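Local coordinates for protein alpha-galactosidase (Lactobacillus brevis, PDB 3MI6) that probably hydrolyses terminal, non-reducing alpha-D-galactose residues from alpha-galactosides such as galactose oligosaccharides, galactomannans and galactolipids, as a glycoside hydrolase of family 36, at residues R586-S589 with L590-G594; W283-A286 with P287-F291; H13-D17 with H18-I22. All coordinates share one frame; numbering follows the deposited sequence.

How the contacts relate
From the N terminus, contact 3 comes first: residues 13-22 turn back on themselves as a hairpin in a small antiparallel sheet, packed against strands 146-154 and 159-167 of the large nine-stranded sheet. Contact 2 follows at 283-291, where a tight turn carries the chain from the six-stranded sheet into that same nine-stranded one. Contact 1, at 586-594, opens helix 590-597 between the last two strands of the parallel barrel. Contacts 3 and 2 each close a short turn and contact 1 caps a helix start; the three run in series without nesting or crossing. Contacts 2 and 3 lie about 17 Å apart at their nearest atoms; contact 1 is across the chain's centre from both.

Contact 1: R586-S589 with L590-G594; sequences RITS and LKTRG
Thr588 and Arg593 run past each other in opposite directions at the start of helix 590-597, the methyl CG2 of Thr588 lying against CG of the arginine. The Arg593 chain leaves beside its own backbone N (chi1 -49°) and bends at chi3, which brings the guanidinium back toward the incoming loop. Its edge faces the Thr588 carbonyl, with NH1 2.6 Å from Thr588 O, while CA of Leu590 lies over one face near the rim. Thr592 meets Thr588 at about a right angle, its CB 3.8 Å from CG2 of Thr588.

Between these threonines Ser589 is the N-cap. Its OG sits between the backbone N and the carbonyl carbon (chi1 64°), which points it at the first turn, and accepts from Thr592 N at 3.0 Å, with an angle of 149° at the hydrogen. The Ser589 carbonyl takes a nearly straight bond from Arg593 N over 3.3 Å. Thr592 OG1 bonds to Phe727 O and Thr729 OG1, tying the helix start to the C-terminal domain. Just upstream, Arg586 makes salt bridges with Asp552 and Glu555, and with Asp726 of the second subunit.

With a leucine in place of Arg593, Thr588 O would probably be left without its positively charged neighbour and the loop less firmly placed against the helix. The serine hydroxyl supplies an acceptor to a first-turn N-H that lacks an i-4 carbonyl within the helix and otherwise has a weak bond to Ser589 O, so the Ser589 side chain caps the first turn, while its carbonyl starts the regular helical bonding.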
ATOM      1  N   ARG D 586     -22.767 -19.114 -14.839  1.00 37.36           N
ATOM      2  CA  ARG D 586     -22.769 -17.830 -15.524  1.00 36.72           C
ATOM      3  C   ARG D 586     -23.387 -17.965 -16.921  1.00 36.99           C
ATOM      4  O   ARG D 586     -23.312 -19.016 -17.544  1.00 37.89           O
ATOM      5  CB  ARG D 586     -21.344 -17.268 -15.594  1.00 34.88           C
ATOM      6  CG  ARG D 586     -21.180 -16.087 -16.519  1.00 34.71           C
ATOM      7  CD  ARG D 586     -20.005 -15.216 -16.113  1.00 33.07           C
ATOM      8  NE  ARG D 586     -19.956 -15.013 -14.671  1.00 34.96           N
ATOM      9  CZ  ARG D 586     -18.976 -15.453 -13.869  1.00 39.23           C
ATOM     10  NH1 ARG D 586     -17.925 -16.122 -14.354  1.00 35.45           N
ATOM     11  NH2 ARG D 586     -19.041 -15.211 -12.562  1.00 39.38           N
ATOM     12  N   ILE D 587     -24.036 -16.906 -17.390  1.00 37.32           N
ATOM     13  CA  ILE D 587     -24.572 -16.858 -18.744  1.00 36.32           C
ATOM     14  C   ILE D 587     -23.804 -15.771 -19.445  1.00 34.75           C
ATOM     15  O   ILE D 587     -23.526 -14.741 -18.851  1.00 35.59           O
ATOM     16  CB  ILE D 587     -26.078 -16.475 -18.786  1.00 34.65           C
ATOM     17  CG1 ILE D 587     -26.944 -17.487 -18.033  1.00 34.36           C
ATOM     18  CG2 ILE D 587     -26.565 -16.334 -20.235  1.00 28.91           C
ATOM     19  CD1 ILE D 587     -28.432 -17.120 -18.017  1.00 30.11           C
ATOM     20  N   THR D 588     -23.495 -15.988 -20.716  1.00 35.42           N
ATOM     21  CA  THR D 588     -22.616 -15.106 -21.462  1.00 32.20           C
ATOM     22  C   THR D 588     -23.027 -15.071 -22.923  1.00 31.33           C
ATOM     23  O   THR D 588     -23.520 -16.053 -23.443  1.00 33.49           O
ATOM     24  CB  THR D 588     -21.187 -15.639 -21.356  1.00 33.54           C
ATOM     25  OG1 THR D 588     -20.581 -15.137 -20.149  1.00 34.78           O
ATOM     26  CG2 THR D 588     -20.384 -15.203 -22.538  1.00 33.55           C
ATOM     27  N   SER D 589     -22.829 -13.961 -23.610  1.00 32.09           N
ATOM     28  CA  SER D 589     -23.191 -13.949 -25.033  1.00 33.62           C
ATOM     29  C   SER D 589     -22.381 -14.975 -25.817  1.00 35.82           C
ATOM     30  O   SER D 589     -21.263 -15.325 -25.434  1.00 37.05           O
ATOM     31  CB  SER D 589     -22.967 -12.565 -25.637  1.00 34.46           C
ATOM     32  OG  SER D 589     -21.594 -12.238 -25.597  1.00 37.42           O
ATOM     33  N   LEU D 590     -22.915 -15.451 -26.932  1.00 34.56           N
ATOM     34  CA  LEU D 590     -22.110 -16.320 -27.782  1.00 34.16           C
ATOM     35  C   LEU D 590     -20.918 -15.558 -28.384  1.00 33.89           C
ATOM     36  O   LEU D 590     -19.861 -16.131 -28.641  1.00 32.82           O
ATOM     37  CB  LEU D 590     -22.974 -16.958 -28.861  1.00 34.01           C
ATOM     38  CG  LEU D 590     -22.332 -17.819 -29.935  1.00 36.05           C
ATOM     39  CD1 LEU D 590     -21.541 -18.963 -29.336  1.00 33.56           C
ATOM     40  CD2 LEU D 590     -23.446 -18.334 -30.812  1.00 40.88           C
ATOM     41  N   LYS D 591     -21.091 -14.257 -28.596  1.00 35.41           N
ATOM     42  CA  LYS D 591     -20.025 -13.405 -29.123  1.00 34.67           C
ATOM     43  C   LYS D 591     -18.821 -13.350 -28.183  1.00 32.92           C
ATOM     44  O   LYS D 591     -17.682 -13.398 -28.621  1.00 34.69           O
ATOM     45  CB  LYS D 591     -20.559 -11.995 -29.395  1.00 35.51           C
ATOM     46  CG  LYS D 591     -19.515 -10.986 -29.855  1.00 38.25           C
ATOM     47  CD  LYS D 591     -20.001  -9.545 -29.663  1.00 35.71           C
ATOM     48  CE  LYS D 591     -18.981  -8.562 -30.252  1.00 42.72           C
ATOM     49  NZ  LYS D 591     -19.276  -7.107 -29.958  1.00 44.85           N
ATOM     50  N   THR D 592     -19.065 -13.263 -26.889  1.00 31.52           N
ATOM     51  CA  THR D 592     -17.967 -13.170 -25.948  1.00 31.47           C
ATOM     52  C   THR D 592     -17.241 -14.508 -25.763  1.00 32.57           C
ATOM     53  O   THR D 592     -16.012 -14.558 -25.840  1.00 31.45           O
ATOM     54  CB  THR D 592     -18.440 -12.611 -24.595  1.00 34.28           C
ATOM     55  OG1 THR D 592     -19.005 -11.300 -24.788  1.00 34.58           O
ATOM     56  CG2 THR D 592     -17.276 -12.526 -23.614  1.00 29.96           C
ATOM     57  N   ARG D 593     -17.996 -15.587 -25.525  1.00 32.22           N
ATOM     58  CA  ARG D 593     -17.425 -16.938 -25.462  1.00 30.96           C
ATOM     59  C   ARG D 593     -16.530 -17.201 -26.667  1.00 31.73           C
ATOM     60  O   ARG D 593     -15.422 -17.724 -26.527  1.00 31.48           O
ATOM     61  CB  ARG D 593     -18.500 -18.032 -25.355  1.00 30.47           C
ATOM     62  CG  ARG D 593     -19.527 -17.766 -24.295  1.00 34.03           C
ATOM     63  CD  ARG D 593     -20.323 -18.986 -23.903  1.00 37.94           C
ATOM     64  NE  ARG D 593     -21.108 -19.609 -24.978  1.00 38.99           N
ATOM     65  CZ  ARG D 593     -22.349 -19.273 -25.328  1.00 36.45           C
ATOM     66  NH1 ARG D 593     -22.975 -18.274 -24.730  1.00 35.41           N
ATOM     67  NH2 ARG D 593     -22.960 -19.933 -26.301  1.00 37.23           N
ATOM     68  N   GLY D 594     -17.013 -16.830 -27.849  1.00 31.77           N
ATOM     69  CA  GLY D 594     -16.218 -16.932 -29.054  1.00 30.89           C
ATOM     70  C   GLY D 594     -14.940 -16.120 -28.962  1.00 32.93           C
ATOM     71  O   GLY D 594     -13.860 -16.628 -29.289  1.00 30.84           O
TER

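Contact 2: W283-A286 with P287-F291; sequences WNLA and PQATF
Ala289 N donates to Ala286 O over 3.0 Å, closing a type II beta turn that runs from Ala286 to Ala289. The donor stands above the plane of that carbonyl, and the N-H is bent to 140°. Pro287 and Gln288 occupy the corners, and Gln288 takes the positive phi that this turn demands of its third residue. The turn makes a beta arch in the sandwich-like N-terminal domain: strand 283-285 pairs with strand 174-186 in one sheet, whereas strand 290-301 runs beside strand 159-167 in another. Side chains therefore fill the space between the two arms.

At the wide end, CD1 of Phe291 comes over one face of the Trp283 indole, the planes inclined at 43°. It sits over the five-membered ring, about equally far from its five atoms and so off-centre on the indole as a whole, 3.7 Å from CD1 of Trp283. Both rings have CG anti to the backbone N (chi1 -168° for Trp283), which sends them inward from facing strands. Phe291 also rests on Leu176 and Ala179 of strand 174-186, so it reaches the sheet that Trp283 belongs to.

Leu285 fills the step between the rings and the turn, packing on Phe166 as well. Its CD1 lies over the backbone of Thr290 and ends 3.9 Å from CB of Ala289 and 4.0 Å from CB of Phe291.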
ATOM      1  N   TRP D 283      17.339 -40.233  -4.512  1.00 40.78           N
ATOM      2  CA  TRP D 283      17.757 -41.068  -5.625  1.00 39.56           C
ATOM      3  C   TRP D 283      19.014 -41.868  -5.339  1.00 40.17           C
ATOM      4  O   TRP D 283      20.088 -41.286  -5.176  1.00 41.72           O
ATOM      5  CB  TRP D 283      17.974 -40.212  -6.850  1.00 39.52           C
ATOM      6  CG  TRP D 283      18.129 -41.013  -8.046  1.00 38.38           C
ATOM      7  CD1 TRP D 283      19.291 -41.471  -8.578  1.00 39.72           C
ATOM      8  CD2 TRP D 283      17.085 -41.477  -8.883  1.00 38.86           C
ATOM      9  NE1 TRP D 283      19.035 -42.196  -9.707  1.00 41.75           N
ATOM     10  CE2 TRP D 283      17.682 -42.216  -9.919  1.00 40.06           C
ATOM     11  CE3 TRP D 283      15.698 -41.339  -8.862  1.00 40.92           C
ATOM     12  CZ2 TRP D 283      16.945 -42.819 -10.924  1.00 37.42           C
ATOM     13  CZ3 TRP D 283      14.961 -41.942  -9.862  1.00 39.70           C
ATOM     14  CH2 TRP D 283      15.588 -42.678 -10.877  1.00 40.99           C
ATOM     15  N   ASN D 284      18.875 -43.194  -5.292  1.00 38.87           N
ATOM     16  CA  ASN D 284      20.008 -44.092  -5.061  1.00 40.71           C
ATOM     17  C   ASN D 284      20.939 -44.191  -6.260  1.00 41.06           C
ATOM     18  O   ASN D 284      20.580 -44.713  -7.320  1.00 40.87           O
ATOM     19  CB  ASN D 284      19.546 -45.489  -4.644  1.00 40.91           C
ATOM     20  CG  ASN D 284      18.804 -45.486  -3.327  1.00 42.53           C
ATOM     21  OD1 ASN D 284      19.399 -45.305  -2.265  1.00 42.57           O
ATOM     22  ND2 ASN D 284      17.491 -45.689  -3.388  1.00 42.94           N
ATOM     23  N   LEU D 285      22.150 -43.692  -6.062  1.00 41.66           N
ATOM     24  CA  LEU D 285      23.141 -43.588  -7.118  1.00 44.92           C
ATOM     25  C   LEU D 285      24.216 -44.653  -6.890  1.00 47.71           C
ATOM     26  O   LEU D 285      25.186 -44.440  -6.145  1.00 47.87           O
ATOM     27  CB  LEU D 285      23.753 -42.184  -7.094  1.00 42.95           C
ATOM     28  CG  LEU D 285      24.467 -41.594  -8.305  1.00 41.67           C
ATOM     29  CD1 LEU D 285      23.539 -41.526  -9.509  1.00 40.08           C
ATOM     30  CD2 LEU D 285      25.004 -40.220  -7.939  1.00 36.72           C
ATOM     31  N   ALA D 286      24.024 -45.812  -7.509  1.00 46.37           N
ATOM     32  CA  ALA D 286      24.991 -46.889  -7.394  1.00 48.33           C
ATOM     33  C   ALA D 286      26.319 -46.501  -8.061  1.00 53.21           C
ATOM     34  O   ALA D 286      26.388 -45.529  -8.823  1.00 50.38           O
ATOM     35  CB  ALA D 286      24.438 -48.133  -8.022  1.00 46.91           C
ATOM     36  N   PRO D 287      27.388 -47.257  -7.774  1.00 52.99           N
ATOM     37  CA  PRO D 287      28.621 -47.011  -8.520  1.00 54.86           C
ATOM     38  C   PRO D 287      28.413 -47.100 -10.045  1.00 53.35           C
ATOM     39  O   PRO D 287      27.690 -47.985 -10.529  1.00 46.47           O
ATOM     40  CB  PRO D 287      29.544 -48.126  -8.027  1.00 52.41           C
ATOM     41  CG  PRO D 287      29.033 -48.458  -6.674  1.00 50.48           C
ATOM     42  CD  PRO D 287      27.551 -48.319  -6.767  1.00 50.57           C
ATOM     43  N   GLN D 288      29.043 -46.167 -10.766  1.00 51.60           N
ATOM     44  CA  GLN D 288      28.998 -46.084 -12.232  1.00 53.93           C
ATOM     45  C   GLN D 288      27.667 -45.530 -12.723  1.00 53.76           C
ATOM     46  O   GLN D 288      27.395 -45.516 -13.927  1.00 53.36           O
ATOM     47  CB  GLN D 288      29.285 -47.444 -12.906  1.00 57.69           C
ATOM     48  CG  GLN D 288      30.592 -48.125 -12.496  1.00 55.64           C
ATOM     49  CD  GLN D 288      31.782 -47.174 -12.482  1.00 60.93           C
ATOM     50  OE1 GLN D 288      32.649 -47.268 -11.604  1.00 62.88           O
ATOM     51  NE2 GLN D 288      31.825 -46.245 -13.440  1.00 55.31           N
ATOM     52  N   ALA D 289      26.840 -45.082 -11.780  1.00 52.79           N
ATOM     53  CA  ALA D 289      25.502 -44.588 -12.084  1.00 46.17           C
ATOM     54  C   ALA D 289      25.494 -43.072 -12.239  1.00 47.48           C
ATOM     55  O   ALA D 289      26.409 -42.374 -11.791  1.00 46.38           O
ATOM     56  CB  ALA D 289      24.522 -45.014 -11.002  1.00 42.90           C
ATOM     57  N   THR D 290      24.439 -42.573 -12.868  1.00 45.96           N
ATOM     58  CA  THR D 290      24.315 -41.160 -13.159  1.00 42.36           C
ATOM     59  C   THR D 290      22.915 -40.666 -12.880  1.00 41.88           C
ATOM     60  O   THR D 290      21.945 -41.426 -12.945  1.00 45.49           O
ATOM     61  CB  THR D 290      24.588 -40.894 -14.632  1.00 44.43           C
ATOM     62  OG1 THR D 290      23.837 -41.826 -15.417  1.00 47.55           O
ATOM     63  CG2 THR D 290      26.059 -41.066 -14.933  1.00 47.27           C
ATOM     64  N   PHE D 291      22.809 -39.381 -12.574  1.00 38.87           N
ATOM     65  CA  PHE D 291      21.505 -38.755 -12.399  1.00 39.14           C
ATOM     66  C   PHE D 291      21.436 -37.391 -13.085  1.00 38.16           C
ATOM     67  O   PHE D 291      22.226 -36.496 -12.773  1.00 39.97           O
ATOM     68  CB  PHE D 291      21.134 -38.635 -10.915  1.00 37.38           C
ATOM     69  CG  PHE D 291      19.825 -37.949 -10.688  1.00 36.61           C
ATOM     70  CD1 PHE D 291      18.640 -38.637 -10.847  1.00 36.24           C
ATOM     71  CD2 PHE D 291      19.779 -36.608 -10.353  1.00 36.02           C
ATOM     72  CE1 PHE D 291      17.432 -38.011 -10.671  1.00 36.73           C
ATOM     73  CE2 PHE D 291      18.574 -35.975 -10.172  1.00 35.45           C
ATOM     74  CZ  PHE D 291      17.398 -36.680 -10.328  1.00 35.87           C
TER

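Contact 3: H13-D17 with H18-I22; sequences HLQTD and HTSYI
The His13 imidazole carries Ile22 on one face: CG1 sits over the centre, 3.4 Å from the centroid in a CH-pi contact, and CD1 reaches on over NE2. At the edge of the same ring, near its plane, lies Ser20 OG, 3.3 Å from CE1 of His13; that hydroxyl is bonded to Ile40 N. These residues line one side of a beta hairpin made by strands 11-15 and 19-25. With CG anti to the backbone N (chi1 -175°), the histidine ring leans across to the partner strand and lies under the isoleucine. At the hairpin tip, the His18 ring has the carbonyl carbon of Asp17 over one face.

Leu14 and Tyr21 form a hydrogen-bonded antiparallel pair: Leu14 N reaches Tyr21 O at 2.7 Å, nearly along the C=O axis, and Tyr21 N returns to Leu14 O at 3.0 Å. Their side chains leave on the other side, CB to CB 4.1 Å apart, and both pack on Ile160 of the large neighbouring sheet. The tyrosine hydroxyl bonds to Lys162 of that sheet and to Glu76.

Toward the turn, Thr16 N donates to Thr19 O over 3.1 Å. Asp158, from beyond the hairpin, holds the tip with both carboxylate oxygens, OD1 on Thr16 OG1 and OD2 on His18 ND1. Thr16 OG1 also accepts from Thr19 N, at 3.0 Å and with the N-H bent to 136°.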
ATOM      1  N   HIS D  13      31.558 -16.428 -18.354  1.00 37.05           N
ATOM      2  CA  HIS D  13      30.729 -15.287 -18.596  1.00 35.52           C
ATOM      3  C   HIS D  13      29.877 -15.600 -19.814  1.00 38.76           C
ATOM      4  O   HIS D  13      30.373 -15.707 -20.922  1.00 39.53           O
ATOM      5  CB  HIS D  13      31.642 -14.093 -18.846  1.00 37.79           C
ATOM      6  CG  HIS D  13      30.932 -12.784 -19.001  1.00 40.72           C
ATOM      7  ND1 HIS D  13      29.737 -12.653 -19.679  1.00 40.79           N
ATOM      8  CD2 HIS D  13      31.282 -11.536 -18.608  1.00 40.16           C
ATOM      9  CE1 HIS D  13      29.371 -11.383 -19.679  1.00 40.96           C
ATOM     10  NE2 HIS D  13      30.289 -10.685 -19.033  1.00 40.04           N
ATOM     11  N   LEU D  14      28.582 -15.767 -19.583  1.00 39.01           N
ATOM     12  CA  LEU D  14      27.605 -15.991 -20.635  1.00 37.82           C
ATOM     13  C   LEU D  14      26.955 -14.669 -21.149  1.00 41.43           C
ATOM     14  O   LEU D  14      26.478 -13.843 -20.357  1.00 42.77           O
ATOM     15  CB  LEU D  14      26.542 -16.954 -20.106  1.00 39.12           C
ATOM     16  CG  LEU D  14      26.911 -18.445 -19.962  1.00 41.04           C
ATOM     17  CD1 LEU D  14      27.975 -18.694 -18.915  1.00 33.97           C
ATOM     18  CD2 LEU D  14      25.662 -19.293 -19.668  1.00 38.79           C
ATOM     19  N   GLN D  15      26.958 -14.465 -22.467  1.00 39.50           N
ATOM     20  CA  GLN D  15      26.335 -13.288 -23.086  1.00 37.08           C
ATOM     21  C   GLN D  15      25.249 -13.638 -24.091  1.00 39.32           C
ATOM     22  O   GLN D  15      25.509 -14.286 -25.114  1.00 38.18           O
ATOM     23  CB  GLN D  15      27.363 -12.403 -23.786  1.00 35.48           C
ATOM     24  CG  GLN D  15      28.234 -11.591 -22.850  1.00 37.27           C
ATOM     25  CD  GLN D  15      28.942 -10.477 -23.580  1.00 38.33           C
ATOM     26  OE1 GLN D  15      29.357 -10.644 -24.722  1.00 39.78           O
ATOM     27  NE2 GLN D  15      29.071  -9.329 -22.934  1.00 37.45           N
ATOM     28  N   THR D  16      24.028 -13.204 -23.794  1.00 38.23           N
ATOM     29  CA  THR D  16      22.947 -13.273 -24.758  1.00 37.76           C
ATOM     30  C   THR D  16      22.923 -11.922 -25.486  1.00 41.14           C
ATOM     31  O   THR D  16      23.804 -11.080 -25.271  1.00 41.81           O
ATOM     32  CB  THR D  16      21.600 -13.573 -24.065  1.00 39.07           C
ATOM     33  OG1 THR D  16      21.471 -12.767 -22.887  1.00 40.68           O
ATOM     34  CG2 THR D  16      21.538 -15.011 -23.644  1.00 38.94           C
ATOM     35  N   ASP D  17      21.944 -11.697 -26.347  1.00 37.36           N
ATOM     36  CA  ASP D  17      21.852 -10.391 -26.964  1.00 38.06           C
ATOM     37  C   ASP D  17      21.830  -9.228 -25.948  1.00 42.84           C
ATOM     38  O   ASP D  17      22.422  -8.171 -26.208  1.00 42.69           O
ATOM     39  CB  ASP D  17      20.678 -10.326 -27.934  1.00 38.67           C
ATOM     40  CG  ASP D  17      20.943 -11.112 -29.202  1.00 40.90           C
ATOM     41  OD1 ASP D  17      22.098 -11.564 -29.355  1.00 42.89           O
ATOM     42  OD2 ASP D  17      20.021 -11.278 -30.038  1.00 41.12           O
ATOM     43  N   HIS D  18      21.199  -9.421 -24.784  1.00 41.45           N
ATOM     44  CA  HIS D  18      21.022  -8.310 -23.838  1.00 38.80           C
ATOM     45  C   HIS D  18      21.380  -8.613 -22.384  1.00 39.73           C
ATOM     46  O   HIS D  18      21.362  -7.716 -21.541  1.00 39.02           O
ATOM     47  CB  HIS D  18      19.602  -7.741 -23.941  1.00 35.63           C
ATOM     48  CG  HIS D  18      19.167  -7.487 -25.349  1.00 39.31           C
ATOM     49  ND1 HIS D  18      18.465  -8.413 -26.088  1.00 41.17           N
ATOM     50  CD2 HIS D  18      19.368  -6.426 -26.166  1.00 41.56           C
ATOM     51  CE1 HIS D  18      18.243  -7.929 -27.299  1.00 41.31           C
ATOM     52  NE2 HIS D  18      18.778  -6.724 -27.372  1.00 39.78           N
ATOM     53  N   THR D  19      21.715  -9.862 -22.080  1.00 38.35           N
ATOM     54  CA  THR D  19      22.048 -10.200 -20.700  1.00 36.02           C
ATOM     55  C   THR D  19      23.471 -10.750 -20.486  1.00 37.89           C
ATOM     56  O   THR D  19      24.138 -11.193 -21.428  1.00 38.87           O
ATOM     57  CB  THR D  19      20.962 -11.122 -20.068  1.00 36.99           C
ATOM     58  OG1 THR D  19      21.185 -12.493 -20.410  1.00 35.93           O
ATOM     59  CG2 THR D  19      19.584 -10.718 -20.560  1.00 40.17           C
ATOM     60  N   SER D  20      23.925 -10.706 -19.237  1.00 35.69           N
ATOM     61  CA  SER D  20      25.199 -11.295 -18.852  1.00 36.70           C
ATOM     62  C   SER D  20      25.049 -12.088 -17.575  1.00 36.98           C
ATOM     63  O   SER D  20      24.758 -11.531 -16.525  1.00 39.65           O
ATOM     64  CB  SER D  20      26.271 -10.218 -18.627  1.00 38.61           C
ATOM     65  OG  SER D  20      26.630  -9.572 -19.837  1.00 39.45           O
ATOM     66  N   TYR D  21      25.253 -13.391 -17.668  1.00 38.45           N
ATOM     67  CA  TYR D  21      25.340 -14.261 -16.507  1.00 33.66           C
ATOM     68  C   TYR D  21      26.835 -14.545 -16.338  1.00 35.79           C
ATOM     69  O   TYR D  21      27.479 -15.038 -17.257  1.00 36.82           O
ATOM     70  CB  TYR D  21      24.570 -15.544 -16.816  1.00 34.23           C
ATOM     71  CG  TYR D  21      24.289 -16.482 -15.652  1.00 33.49           C
ATOM     72  CD1 TYR D  21      25.296 -17.252 -15.091  1.00 32.56           C
ATOM     73  CD2 TYR D  21      22.997 -16.639 -15.159  1.00 33.07           C
ATOM     74  CE1 TYR D  21      25.039 -18.117 -14.053  1.00 33.37           C
ATOM     75  CE2 TYR D  21      22.724 -17.506 -14.129  1.00 31.09           C
ATOM     76  CZ  TYR D  21      23.747 -18.248 -13.579  1.00 34.09           C
ATOM     77  OH  TYR D  21      23.479 -19.110 -12.542  1.00 34.19           O
ATOM     78  N   ILE D  22      27.395 -14.204 -15.185  1.00 33.95           N
ATOM     79  CA  ILE D  22      28.821 -14.359 -14.959  1.00 33.74           C
ATOM     80  C   ILE D  22      29.092 -15.097 -13.649  1.00 37.32           C
ATOM     81  O   ILE D  22      28.553 -14.722 -12.598  1.00 36.64           O
ATOM     82  CB  ILE D  22      29.523 -12.995 -14.854  1.00 35.55           C
ATOM     83  CG1 ILE D  22      29.155 -12.087 -16.026  1.00 38.55           C
ATOM     84  CG2 ILE D  22      31.027 -13.163 -14.754  1.00 36.32           C
ATOM     85  CD1 ILE D  22      29.575 -10.615 -15.800  1.00 34.77           C
TER